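Local structure of Mll7089 protein (Mesorhizobium loti, 2OZ8) at residues Y161-I166 with K192-P197; E205-L210 with H240-T245; L221-P226 with T245-G250. The protein is of uncharacterised function but belongs to the enolase superfamily as a mandelate racemase-like barrel protein, and may be a magnesium-dependent hydro-lyase. One frame throughout, in Å; residues are numbered along the deposited sequence. Where two conformers were deposited one is given.

Contact 1: residues Y161-I166 with K192-P197; sequences YSAFKI and KVMIDP
The ring of Phe164 meets its partner strand obliquely, with Lys192 O 3.9 Å from its CD2, while Phe153 of helix 146-158 and Val187 also touch this side chain. The Tyr161 ring pairs edge-to-face with Phe320. The segments hold two parallel neighbours of a (beta/alpha)8 barrel, a beta-alpha-beta unit connected through helix 173-184. Five backbone hydrogen bonds zip them together, from Lys192 N on Ser162 O at one end to Asp196 N on Ile166 O at the other. On the helix-covered face Ile166 CG1 and Ile195 CG2 touch at 4.0 Å. Inside the barrel Lys165, its CG anti to the backbone N (chi1 -171°), crosses Met194 at about a right angle, CG lying 3.8 Å from Met194 CB. A bend at chi2 brings Lys165 CD to 3.9 Å from Asp196 CB, and a second at chi3 turns the ammonium into salt bridges with Glu224 and Glu317. An alanine here would remove that charge and would probably leave these carboxylates poorly balanced, and Met194 and Asp196 less well packed. Asp196 OD2 is salt-bridged to Lys167, and stays 4.0 Å from Lys165 NZ, near but beyond a salt bridge.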
loop_
_atom_site.group_PDB
_atom_site.type_symbol
_atom_site.label_atom_id
_atom_site.label_comp_id
_atom_site.label_asym_id
_atom_site.label_seq_id
_atom_site.Cartn_x
_atom_site.Cartn_y
_atom_site.Cartn_z
ATOM N N TYR A 161 41.804 1.370 20.405
ATOM C CA TYR A 161 40.367 1.313 20.064
ATOM C C TYR A 161 39.646 2.440 20.754
ATOM O O TYR A 161 39.992 2.815 21.885
ATOM C CB TYR A 161 39.758 -0.043 20.450
ATOM C CG TYR A 161 40.294 -1.178 19.578
ATOM C CD1 TYR A 161 39.635 -1.557 18.381
ATOM C CD2 TYR A 161 41.490 -1.863 19.938
ATOM C CE1 TYR A 161 40.156 -2.600 17.550
ATOM C CE2 TYR A 161 42.012 -2.893 19.141
ATOM C CZ TYR A 161 41.351 -3.246 17.936
ATOM O OH TYR A 161 41.895 -4.254 17.176
ATOM N N SER A 162 38.659 3.003 20.079
ATOM C CA SER A 162 37.816 4.053 20.655
ATOM C C SER A 162 36.357 3.684 20.475
ATOM O O SER A 162 35.465 4.430 20.886
ATOM C CB SER A 162 38.112 5.389 20.011
ATOM O OG SER A 162 38.021 5.321 18.589
ATOM N N ALA A 163 36.113 2.510 19.877
ATOM C CA ALA A 163 34.766 1.975 19.741
ATOM C C ALA A 163 34.713 0.502 20.189
ATOM O O ALA A 163 35.640 -0.273 19.894
ATOM C CB ALA A 163 34.275 2.149 18.295
ATOM N N PHE A 164 33.630 0.124 20.880
ATOM C CA PHE A 164 33.533 -1.112 21.670
ATOM C C PHE A 164 32.127 -1.702 21.531
ATOM O O PHE A 164 31.158 -0.983 21.668
ATOM C CB PHE A 164 33.804 -0.807 23.163
ATOM C CG PHE A 164 35.134 -0.138 23.405
ATOM C CD1 PHE A 164 36.310 -0.896 23.483
ATOM C CD2 PHE A 164 35.240 1.243 23.465
ATOM C CE1 PHE A 164 37.550 -0.294 23.610
ATOM C CE2 PHE A 164 36.545 1.875 23.597
ATOM C CZ PHE A 164 37.663 1.097 23.667
ATOM N N LYS A 165 32.017 -3.002 21.243
ATOM C CA LYS A 165 30.725 -3.677 21.153
ATOM C C LYS A 165 30.635 -4.801 22.164
ATOM O O LYS A 165 31.530 -5.642 22.246
ATOM C CB LYS A 165 30.477 -4.246 19.766
ATOM C CG LYS A 165 29.060 -4.770 19.570
ATOM C CD LYS A 165 29.009 -6.033 18.668
ATOM C CE LYS A 165 29.235 -5.713 17.238
ATOM N NZ LYS A 165 29.050 -6.821 16.255
ATOM N N ILE A 166 29.533 -4.804 22.910
ATOM C CA ILE A 166 29.245 -5.807 23.888
ATOM C C ILE A 166 27.958 -6.518 23.559
ATOM O O ILE A 166 27.109 -5.984 22.808
ATOM C CB ILE A 166 29.182 -5.215 25.313
ATOM C CG1 ILE A 166 28.024 -4.225 25.436
ATOM C CG2 ILE A 166 30.580 -4.583 25.664
ATOM C CD1 ILE A 166 27.807 -3.681 26.833
ATOM N N LYS A 192 32.902 5.246 21.496
ATOM C CA LYS A 192 31.695 4.864 20.786
ATOM C C LYS A 192 31.269 3.493 21.303
ATOM O O LYS A 192 32.126 2.625 21.564
ATOM C CB LYS A 192 31.996 4.869 19.269
ATOM C CG LYS A 192 32.011 6.272 18.662
ATOM C CD LYS A 192 33.102 6.462 17.624
ATOM C CE LYS A 192 32.860 7.734 16.627
ATOM N NZ LYS A 192 33.751 7.788 15.276
ATOM N N VAL A 193 29.959 3.285 21.504
ATOM C CA VAL A 193 29.471 1.990 22.049
ATOM C C VAL A 193 28.358 1.352 21.205
ATOM O O VAL A 193 27.415 2.033 20.798
ATOM C CB VAL A 193 29.008 2.137 23.558
ATOM C CG1 VAL A 193 28.445 0.853 24.093
ATOM C CG2 VAL A 193 30.187 2.618 24.448
ATOM N N MET A 194 28.466 0.060 20.950
ATOM C CA MET A 194 27.412 -0.687 20.283
ATOM C C MET A 194 26.955 -1.824 21.167
ATOM O O MET A 194 27.768 -2.418 21.921
ATOM C CB MET A 194 27.876 -1.242 18.920
ATOM C CG MET A 194 28.707 -0.237 17.985
ATOM S SD MET A 194 30.438 0.341 18.332
ATOM C CE MET A 194 30.920 0.266 16.681
ATOM N N ILE A 195 25.656 -2.139 21.090
ATOM C CA ILE A 195 25.143 -3.332 21.737
ATOM C C ILE A 195 24.586 -4.316 20.729
ATOM O O ILE A 195 24.070 -3.914 19.713
ATOM C CB ILE A 195 24.081 -3.050 22.831
ATOM C CG1 ILE A 195 22.916 -2.272 22.270
ATOM C CG2 ILE A 195 24.712 -2.354 24.051
ATOM C CD1 ILE A 195 21.655 -2.327 23.128
ATOM N N ASP A 196 24.680 -5.611 21.045
ATOM C CA ASP A 196 24.231 -6.701 20.196
ATOM C C ASP A 196 23.449 -7.722 21.017
ATOM O O ASP A 196 24.043 -8.582 21.635
ATOM C CB ASP A 196 25.440 -7.389 19.607
ATOM C CG ASP A 196 25.072 -8.418 18.542
ATOM O OD1 ASP A 196 23.882 -8.808 18.392
ATOM O OD2 ASP A 196 26.003 -8.870 17.860
ATOM N N PRO A 197 22.113 -7.617 21.045
ATOM C CA PRO A 197 21.219 -8.566 21.721
ATOM C C PRO A 197 21.053 -9.905 20.997
ATOM O O PRO A 197 20.487 -10.835 21.564
ATOM C CB PRO A 197 19.852 -7.856 21.658
ATOM C CG PRO A 197 20.181 -6.393 21.335
ATOM C CD PRO A 197 21.358 -6.506 20.427
#

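Contact 2: residues E205-L210 with H240-T245; sequences EALTKL and HAVTWT
Leu207 pushes both methyls of its fork into the 240-245 segment: CD2 lies 3.5 Å from Ala241 CB, and CD1 lies 3.5 Å from Val242 CG2. Its CG is anti to the backbone N (chi1 -176°), which carries the fork across to the other segment, where CD1 also reaches the tip of the indole at Trp244 CH2, 4.0 Å away. One helical turn on, Leu210 crosses Val242 at about a right angle and sets its CB 4.1 Å from Trp244 CZ2. The indole hangs from a CG in the crowded position between backbone N and carbonyl carbon (chi1 59°), and Val242 CG1 of its own segment covers one face near the rim. Its N-H does not reach the helix directly. A water in the ring plane accepts from Trp244 NE1 at 2.9 Å and donates to Leu210 O at 2.7 Å, so one molecule serves both polar groups. Other subunits close in here: Lys204 of a second subunit donates to Val242 O, and Thr243 of a third packs on Leu207 and Ala241. This is the outer layer of a TIM barrel, where helix 203-215 leans on the end of helix 232-241 and the turn leading to the next strand.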
loop_
_atom_site.group_PDB
_atom_site.type_symbol
_atom_site.label_atom_id
_atom_site.label_comp_id
_atom_site.label_asym_id
_atom_site.label_seq_id
_atom_site.Cartn_x
_atom_site.Cartn_y
_atom_site.Cartn_z
ATOM N N GLU A 205 9.774 -4.381 23.400
ATOM C CA GLU A 205 10.819 -4.642 24.406
ATOM C C GLU A 205 12.180 -4.068 24.004
ATOM O O GLU A 205 12.792 -3.370 24.807
ATOM C CB GLU A 205 10.973 -6.136 24.631
ATOM C CG GLU A 205 12.014 -6.459 25.699
ATOM C CD GLU A 205 12.421 -7.935 25.699
ATOM O OE1 GLU A 205 12.012 -8.733 24.818
ATOM O OE2 GLU A 205 13.163 -8.308 26.612
ATOM N N ALA A 206 12.638 -4.301 22.768
ATOM C CA ALA A 206 13.889 -3.617 22.272
ATOM C C ALA A 206 13.809 -2.116 22.476
ATOM O O ALA A 206 14.695 -1.512 23.073
ATOM C CB ALA A 206 14.157 -3.912 20.835
ATOM N N LEU A 207 12.707 -1.525 22.023
ATOM C CA LEU A 207 12.537 -0.088 22.110
ATOM C C LEU A 207 12.492 0.475 23.555
ATOM O O LEU A 207 13.082 1.509 23.819
ATOM C CB LEU A 207 11.321 0.335 21.284
ATOM C CG LEU A 207 10.954 1.799 21.105
ATOM C CD1 LEU A 207 12.109 2.797 21.083
ATOM C CD2 LEU A 207 10.190 1.855 19.835
ATOM N N THR A 208 11.815 -0.194 24.478
ATOM C CA THR A 208 11.806 0.291 25.866
ATOM C C THR A 208 13.144 0.091 26.548
ATOM O O THR A 208 13.541 0.893 27.359
ATOM C CB THR A 208 10.674 -0.344 26.715
ATOM O OG1 THR A 208 10.919 -1.737 26.871
ATOM C CG2 THR A 208 9.308 -0.165 26.015
ATOM N N LYS A 209 13.863 -0.963 26.187
ATOM C CA LYS A 209 15.249 -1.142 26.637
ATOM C C LYS A 209 16.215 -0.095 26.075
ATOM O O LYS A 209 17.027 0.477 26.813
ATOM C CB LYS A 209 15.695 -2.591 26.381
ATOM C CG LYS A 209 14.961 -3.509 27.381
ATOM C CD LYS A 209 15.322 -4.924 27.305
ATOM C CE LYS A 209 14.391 -5.707 28.173
ATOM N NZ LYS A 209 14.862 -7.110 28.318
ATOM N N LEU A 210 16.095 0.216 24.792
ATOM C CA LEU A 210 16.861 1.322 24.232
ATOM C C LEU A 210 16.570 2.652 24.930
ATOM O O LEU A 210 17.493 3.461 25.185
ATOM C CB LEU A 210 16.661 1.419 22.711
ATOM C CG LEU A 210 17.269 0.194 21.991
ATOM C CD1 LEU A 210 16.803 0.061 20.558
ATOM C CD2 LEU A 210 18.802 0.209 22.112
ATOM N N HIS A 240 11.905 3.923 12.858
ATOM C CA HIS A 240 11.128 5.146 12.931
ATOM C C HIS A 240 11.120 5.806 14.301
ATOM O O HIS A 240 11.058 7.030 14.358
ATOM C CB HIS A 240 9.711 4.929 12.443
ATOM C CG HIS A 240 9.633 4.407 11.037
ATOM N ND1 HIS A 240 8.505 3.781 10.540
ATOM C CD2 HIS A 240 10.536 4.433 10.014
ATOM C CE1 HIS A 240 8.731 3.413 9.281
ATOM N NE2 HIS A 240 9.948 3.814 8.934
ATOM N N ALA A 241 11.217 5.036 15.390
ATOM C CA ALA A 241 10.998 5.586 16.734
ATOM C C ALA A 241 12.276 5.936 17.438
ATOM O O ALA A 241 12.299 6.838 18.287
ATOM C CB ALA A 241 10.190 4.588 17.619
ATOM N N VAL A 242 13.329 5.199 17.107
ATOM C CA VAL A 242 14.636 5.322 17.742
ATOM C C VAL A 242 15.402 6.400 16.942
ATOM O O VAL A 242 16.095 6.126 15.935
ATOM C CB VAL A 242 15.351 3.934 17.757
ATOM C CG1 VAL A 242 16.685 4.021 18.348
ATOM C CG2 VAL A 242 14.531 2.909 18.538
ATOM N N THR A 243 15.268 7.634 17.377
ATOM C CA THR A 243 15.813 8.735 16.659
ATOM C C THR A 243 17.208 9.052 17.151
ATOM O O THR A 243 17.866 9.944 16.583
ATOM C CB THR A 243 14.940 9.996 16.931
ATOM O OG1 THR A 243 14.915 10.212 18.322
ATOM C CG2 THR A 243 13.513 9.799 16.481
ATOM N N TRP A 244 17.655 8.387 18.231
ATOM C CA TRP A 244 18.960 8.685 18.857
ATOM C C TRP A 244 20.079 7.656 18.513
ATOM O O TRP A 244 21.238 7.838 18.899
ATOM C CB TRP A 244 18.802 8.843 20.397
ATOM C CG TRP A 244 18.226 7.596 21.054
ATOM C CD1 TRP A 244 18.921 6.557 21.570
ATOM C CD2 TRP A 244 16.813 7.240 21.173
ATOM N NE1 TRP A 244 18.053 5.571 22.017
ATOM C CE2 TRP A 244 16.758 5.965 21.798
ATOM C CE3 TRP A 244 15.608 7.894 20.847
ATOM C CZ2 TRP A 244 15.550 5.324 22.119
ATOM C CZ3 TRP A 244 14.374 7.233 21.141
ATOM C CH2 TRP A 244 14.367 5.966 21.774
ATOM N N THR A 245 19.760 6.558 17.837
ATOM C CA THR A 245 20.796 5.603 17.504
ATOM C C THR A 245 20.396 4.850 16.271
ATOM O O THR A 245 19.261 5.007 15.824
ATOM C CB THR A 245 21.138 4.625 18.695
ATOM O OG1 THR A 245 22.281 3.872 18.349
ATOM C CG2 THR A 245 20.042 3.636 18.992
HETATM O O HOH W 1 19.579 3.636 23.540
#

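Contact 3: residues L221-P226 with T245-G250; sequences LWVEDP and TQINSG
Strands 222-224 and 246-249 run parallel, 28° apart and in the register Trp222-Gln246, Val223-Ile247, Glu224-Asn248, with Val223 N on Gln246 O, Asn248 N on Val223 O and Asp225 N on Asn248 O, each donor nearly along the C=O axis. At the start of the pair Leu221 O takes a straight bond from the Gln246 amide, NE2 at 3.2 Å, which comes from above the carbonyl plane; Gln246 N adds a weak one. The interior side is built on Trp222 and Asn248, which lie alongside each other. Asn248 ND2 sits 3.1 Å above the middle of the indole, and its CB makes a CH-pi contact 3.8 Å from the centroid of the five-membered ring. Ring and amide planes are 54° apart, and ND2 also donates to Ser294 OG. The indole N-H is used in another direction, almost in its own plane: Trp222 NE1 gives a 2.7 Å bond to the anti lone pair of Glu224 OE1. The Glu224 carboxylate in turn stacks on the Asn248 amide, the planes 20° apart. On the side under helix 232-241, Val223 CG1 packs 3.5 Å from Ile247 CD1. Beyond the strands, Asp225 turns its OD1 to Gly250 N in a weak 3.4 Å bond and to Glu251 N in a better one, while the backbone angles of Gly250 call for glycine. Glu224 OE1 thus receives the Trp222 N-H and a salt bridge from Lys165. Two such donors on one oxygen of a buried carboxylate are likely to hold its rotation, along with the stacked amide, and would probably favour the ionised form.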
loop_
_atom_site.group_PDB
_atom_site.type_symbol
_atom_site.label_atom_id
_atom_site.label_comp_id
_atom_site.label_asym_id
_atom_site.label_seq_id
_atom_site.Cartn_x
_atom_site.Cartn_y
_atom_site.Cartn_z
ATOM N N LEU A 221 26.187 4.200 19.490
ATOM C CA LEU A 221 26.345 4.291 18.039
ATOM C C LEU A 221 25.352 3.420 17.261
ATOM O O LEU A 221 24.729 3.874 16.281
ATOM C CB LEU A 221 27.768 3.925 17.668
ATOM C CG LEU A 221 28.169 4.203 16.237
ATOM C CD1 LEU A 221 27.804 5.726 15.840
ATOM C CD2 LEU A 221 29.631 3.837 16.022
ATOM N N TRP A 222 25.180 2.172 17.672
ATOM C CA TRP A 222 24.159 1.311 17.041
ATOM C C TRP A 222 23.804 0.130 17.929
ATOM O O TRP A 222 24.546 -0.239 18.833
ATOM C CB TRP A 222 24.517 0.854 15.602
ATOM C CG TRP A 222 25.568 -0.250 15.411
ATOM C CD1 TRP A 222 25.512 -1.526 15.879
ATOM C CD2 TRP A 222 26.779 -0.173 14.643
ATOM N NE1 TRP A 222 26.614 -2.250 15.480
ATOM C CE2 TRP A 222 27.414 -1.442 14.724
ATOM C CE3 TRP A 222 27.386 0.834 13.891
ATOM C CZ2 TRP A 222 28.641 -1.720 14.076
ATOM C CZ3 TRP A 222 28.563 0.565 13.269
ATOM C CH2 TRP A 222 29.195 -0.695 13.366
ATOM N N VAL A 223 22.625 -0.394 17.682
ATOM C CA VAL A 223 22.189 -1.644 18.256
ATOM C C VAL A 223 22.091 -2.627 17.085
ATOM O O VAL A 223 21.507 -2.333 16.031
ATOM C CB VAL A 223 20.847 -1.511 19.059
ATOM C CG1 VAL A 223 19.737 -0.884 18.224
ATOM C CG2 VAL A 223 20.405 -2.865 19.633
ATOM N N GLU A 224 22.684 -3.805 17.269
ATOM C CA GLU A 224 22.802 -4.758 16.200
ATOM C C GLU A 224 21.875 -5.940 16.406
ATOM O O GLU A 224 21.822 -6.467 17.487
ATOM C CB GLU A 224 24.231 -5.231 16.222
ATOM C CG GLU A 224 24.747 -5.724 14.894
ATOM C CD GLU A 224 26.272 -5.818 14.868
ATOM O OE1 GLU A 224 26.987 -4.880 15.338
ATOM O OE2 GLU A 224 26.738 -6.846 14.363
ATOM N N ASP A 225 21.165 -6.372 15.374
ATOM C CA ASP A 225 20.238 -7.487 15.477
ATOM C C ASP A 225 19.407 -7.553 16.782
ATOM O O ASP A 225 19.437 -8.559 17.478
ATOM C CB ASP A 225 20.969 -8.806 15.281
ATOM C CG ASP A 225 21.806 -8.813 14.047
ATOM O OD1 ASP A 225 21.277 -8.502 12.957
ATOM O OD2 ASP A 225 23.023 -9.122 14.155
ATOM N N PRO A 226 18.627 -6.497 17.096
ATOM C CA PRO A 226 17.975 -6.543 18.407
ATOM C C PRO A 226 16.839 -7.573 18.511
ATOM O O PRO A 226 16.523 -7.995 19.628
ATOM C CB PRO A 226 17.419 -5.122 18.579
ATOM C CG PRO A 226 17.280 -4.554 17.195
ATOM C CD PRO A 226 18.296 -5.274 16.312
ATOM N N THR A 245 19.760 6.558 17.837
ATOM C CA THR A 245 20.796 5.603 17.504
ATOM C C THR A 245 20.396 4.850 16.271
ATOM O O THR A 245 19.261 5.007 15.824
ATOM C CB THR A 245 21.138 4.625 18.695
ATOM O OG1 THR A 245 22.281 3.872 18.349
ATOM C CG2 THR A 245 20.042 3.636 18.992
ATOM N N GLN A 246 21.302 4.021 15.738
ATOM C CA GLN A 246 21.065 3.276 14.496
ATOM C C GLN A 246 20.702 1.821 14.745
ATOM O O GLN A 246 21.224 1.222 15.675
ATOM C CB GLN A 246 22.308 3.334 13.624
ATOM C CG GLN A 246 22.584 4.718 13.001
ATOM C CD GLN A 246 23.959 4.811 12.347
ATOM O OE1 GLN A 246 24.072 5.025 11.156
ATOM N NE2 GLN A 246 25.009 4.647 13.144
ATOM N N ILE A 247 19.809 1.265 13.911
ATOM C CA ILE A 247 19.413 -0.119 13.974
ATOM C C ILE A 247 20.186 -0.896 12.919
ATOM O O ILE A 247 19.955 -0.746 11.712
ATOM C CB ILE A 247 17.897 -0.271 13.731
ATOM C CG1 ILE A 247 17.067 0.664 14.653
ATOM C CG2 ILE A 247 17.464 -1.731 13.854
ATOM C CD1 ILE A 247 17.132 0.321 16.169
ATOM N N ASN A 248 21.098 -1.752 13.363
ATOM C CA ASN A 248 22.031 -2.398 12.472
ATOM C C ASN A 248 21.460 -3.785 12.299
ATOM O O ASN A 248 21.156 -4.433 13.260
ATOM C CB ASN A 248 23.430 -2.347 13.123
ATOM C CG ASN A 248 24.540 -2.941 12.259
ATOM O OD1 ASN A 248 24.341 -3.925 11.585
ATOM N ND2 ASN A 248 25.735 -2.341 12.311
ATOM N N SER A 249 21.275 -4.239 11.072
ATOM C CA SER A 249 20.528 -5.477 10.828
ATOM C C SER A 249 21.095 -6.281 9.690
ATOM O O SER A 249 21.700 -5.742 8.795
ATOM C CB SER A 249 19.067 -5.181 10.486
ATOM O OG SER A 249 18.255 -6.234 10.983
ATOM N N GLY A 250 20.898 -7.582 9.746
ATOM C CA GLY A 250 21.131 -8.474 8.606
ATOM C C GLY A 250 21.815 -9.791 8.929
ATOM O O GLY A 250 22.122 -10.558 8.005
#

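Contacts 1 and 3 are strand pairs of one barrel wall, with the pairing of strands 192-196 and 222-224 between them; there Glu224 N hydrogen-bonds to Ile195 O at 2.8 Å, and the centres lie about 11 Å apart. Contact 2 is outside this wall, its centre about 10 Å from that of contact 3 and 16 Å from that of contact 1. There Leu210 ties the layers, with CD1 3.9 Å from Val223 CG1 and CD2 4.0 Å from Ile195 CD1, and Thr245 belongs to both contacts 2 and 3. The C-terminal strand ends in contacts 1 and 3 bring Lys165, Asp196 and Glu224 together where enolase-superfamily barrels hold their active site, consistent with a magnesium site nearby.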